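Local coordinates for magnetosome protein MamA (Magnetospirillum gryphiswaldense, PDB 3AS8) that is a magnetosome-associated tetratricopeptide-repeat protein that probably recognises copies of itself to build a larger protein complex, at residues V108-R113 with G144-A149. Residues are numbered along the deposited sequence; the frame is centred on the assembly and turned at random. Where two conformers were deposited one is given.
Sequences VNFNVR and GKVHRA
Phe110 and Val146, at the starts of helices 110-122 and 144-156, mark the closest backbone approach, yet their CA atoms stand 10.5 Å apart, so side chains and one water span the gap. A chi1 of 171° swings the Phe110 ring away from its own backbone N and out toward helix 144-156, and the two nearest neighbours meet its rim rather than its faces. CG2 of Val146 sits at the far end of the ring, 3.6 Å from Phe110 CZ and 3.8 Å from Phe110 CE1. Beside it, Lys145 lays its extended aliphatic chain toward the ring, its CE lying in the ring plane 4.0 Å from Phe110 CE2. Both helices belong to the tetratricopeptide-repeat array of antiparallel helices, with helix 126-139 between them in the chain; Ala136 of that helix also touches Phe110. On the polar side, a water donates to Asn111 OD1 at 2.7 Å and accepts from Lys145 NZ at 2.9 Å, linking two side chains that do not touch each other. Lys145 also makes a cation-pi contact with Phe114, one turn beyond Phe110. At the helix start, Asn109 is the N-cap: its OD1 accepts a nearly straight hydrogen bond from Val112 N (3.0 Å, N-H...O 173°), the donor lying above the amide plane.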
loop_
_atom_site.group_PDB
_atom_site.type_symbol
_atom_site.label_atom_id
_atom_site.label_comp_id
_atom_site.label_asym_id
_atom_site.label_seq_id
_atom_site.Cartn_x
_atom_site.Cartn_y
_atom_site.Cartn_z
ATOM N N VAL A 108 -7.978 4.019 -10.445
ATOM C CA VAL A 108 -7.267 5.283 -10.522
ATOM C C VAL A 108 -6.255 5.498 -9.405
ATOM O O VAL A 108 -5.669 6.569 -9.300
ATOM C CB VAL A 108 -8.206 6.482 -10.796
ATOM C CG1 VAL A 108 -8.791 6.313 -12.243
ATOM C CG2 VAL A 108 -9.357 6.676 -9.709
ATOM N N ASN A 109 -6.013 4.451 -8.610
ATOM C CA ASN A 109 -5.068 4.521 -7.501
ATOM C C ASN A 109 -3.659 4.214 -8.029
ATOM O O ASN A 109 -3.319 3.054 -8.336
ATOM C CB ASN A 109 -5.477 3.574 -6.374
ATOM C CG ASN A 109 -4.645 3.725 -5.176
ATOM O OD1 ASN A 109 -3.450 3.963 -5.275
ATOM N ND2 ASN A 109 -5.280 3.622 -3.973
ATOM N N PHE A 110 -2.870 5.263 -8.192
ATOM C CA PHE A 110 -1.536 5.155 -8.774
ATOM C C PHE A 110 -0.577 4.368 -7.873
ATOM O O PHE A 110 0.065 3.469 -8.333
ATOM C CB PHE A 110 -0.953 6.535 -9.047
ATOM C CG PHE A 110 0.512 6.516 -9.452
ATOM C CD1 PHE A 110 0.879 6.391 -10.788
ATOM C CD2 PHE A 110 1.512 6.615 -8.496
ATOM C CE1 PHE A 110 2.220 6.395 -11.122
ATOM C CE2 PHE A 110 2.867 6.589 -8.838
ATOM C CZ PHE A 110 3.203 6.477 -10.122
ATOM N N ASN A 111 -0.473 4.741 -6.598
ATOM C CA ASN A 111 0.411 4.092 -5.667
ATOM C C ASN A 111 0.190 2.601 -5.632
ATOM O O ASN A 111 1.133 1.856 -5.617
ATOM C CB ASN A 111 0.361 4.682 -4.239
ATOM C CG ASN A 111 1.540 4.255 -3.397
ATOM O OD1 ASN A 111 2.676 4.290 -3.866
ATOM N ND2 ASN A 111 1.275 3.757 -2.190
ATOM N N VAL A 112 -1.038 2.166 -5.518
ATOM C CA VAL A 112 -1.331 0.726 -5.486
ATOM C C VAL A 112 -0.775 0.015 -6.724
ATOM O O VAL A 112 -0.048 -0.997 -6.627
ATOM C CB VAL A 112 -2.840 0.441 -5.286
ATOM C CG1 VAL A 112 -3.198 -1.056 -5.690
ATOM C CG2 VAL A 112 -3.297 0.669 -3.828
ATOM N N ARG A 113 -0.959 0.595 -7.912
ATOM C CA ARG A 113 -0.515 -0.071 -9.130
ATOM C C ARG A 113 1.007 -0.037 -9.189
ATOM O O ARG A 113 1.625 -0.993 -9.607
ATOM C CB ARG A 113 -1.077 0.674 -10.374
ATOM C CG ARG A 113 -0.641 0.142 -11.704
ATOM C CD ARG A 113 -0.940 -1.304 -11.910
ATOM N NE ARG A 113 -2.350 -1.561 -12.155
ATOM C CZ ARG A 113 -2.865 -2.750 -12.473
ATOM N NH1 ARG A 113 -4.144 -2.845 -12.733
ATOM N NH2 ARG A 113 -2.126 -3.823 -12.624
ATOM N N GLY A 144 8.679 10.129 -13.772
ATOM C CA GLY A 144 9.992 9.576 -14.031
ATOM C C GLY A 144 10.360 8.276 -13.348
ATOM O O GLY A 144 10.955 7.413 -13.979
ATOM N N LYS A 145 9.975 8.112 -12.069
ATOM C CA LYS A 145 10.317 6.893 -11.352
ATOM C C LYS A 145 9.665 5.697 -12.047
ATOM O O LYS A 145 10.105 4.548 -11.834
ATOM C CB LYS A 145 9.935 6.958 -9.844
ATOM C CG LYS A 145 8.410 6.855 -9.529
ATOM C CD LYS A 145 8.132 6.948 -7.995
ATOM C CE LYS A 145 6.687 6.837 -7.695
ATOM N NZ LYS A 145 6.403 6.717 -6.224
ATOM N N VAL A 146 8.544 5.905 -12.762
ATOM C CA VAL A 146 7.871 4.757 -13.362
ATOM C C VAL A 146 8.684 4.304 -14.606
ATOM O O VAL A 146 8.921 3.105 -14.834
ATOM C CB VAL A 146 6.396 5.031 -13.723
ATOM C CG1 VAL A 146 5.769 3.677 -14.346
ATOM C CG2 VAL A 146 5.683 5.460 -12.512
ATOM N N HIS A 147 9.116 5.253 -15.430
ATOM C CA HIS A 147 9.993 4.834 -16.556
ATOM C C HIS A 147 11.270 4.159 -16.076
ATOM O O HIS A 147 11.767 3.239 -16.717
ATOM C CB HIS A 147 10.363 6.020 -17.403
ATOM C CG HIS A 147 9.284 6.427 -18.366
ATOM N ND1 HIS A 147 9.092 5.771 -19.565
ATOM C CD2 HIS A 147 8.359 7.424 -18.325
ATOM C CE1 HIS A 147 8.093 6.344 -20.219
ATOM N NE2 HIS A 147 7.628 7.344 -19.480
ATOM N N ARG A 148 11.829 4.668 -14.985
ATOM C CA ARG A 148 13.044 4.103 -14.402
ATOM C C ARG A 148 12.790 2.655 -13.955
ATOM O O ARG A 148 13.568 1.761 -14.236
ATOM C CB ARG A 148 13.541 4.994 -13.272
ATOM C CG ARG A 148 14.816 4.554 -12.592
ATOM C CD ARG A 148 15.642 5.757 -12.030
ATOM N NE ARG A 148 15.537 7.067 -12.726
ATOM C CZ ARG A 148 16.400 7.576 -13.617
ATOM N NH1 ARG A 148 17.431 6.880 -14.062
ATOM N NH2 ARG A 148 16.189 8.783 -14.127
ATOM N N ALA A 149 11.674 2.424 -13.286
ATOM C CA ALA A 149 11.315 1.091 -12.826
ATOM C C ALA A 149 11.156 0.174 -14.069
ATOM O O ALA A 149 11.600 -0.972 -14.071
ATOM C CB ALA A 149 9.990 1.118 -11.955
HETATM O O HOH W 1 3.642 6.010 -5.705
#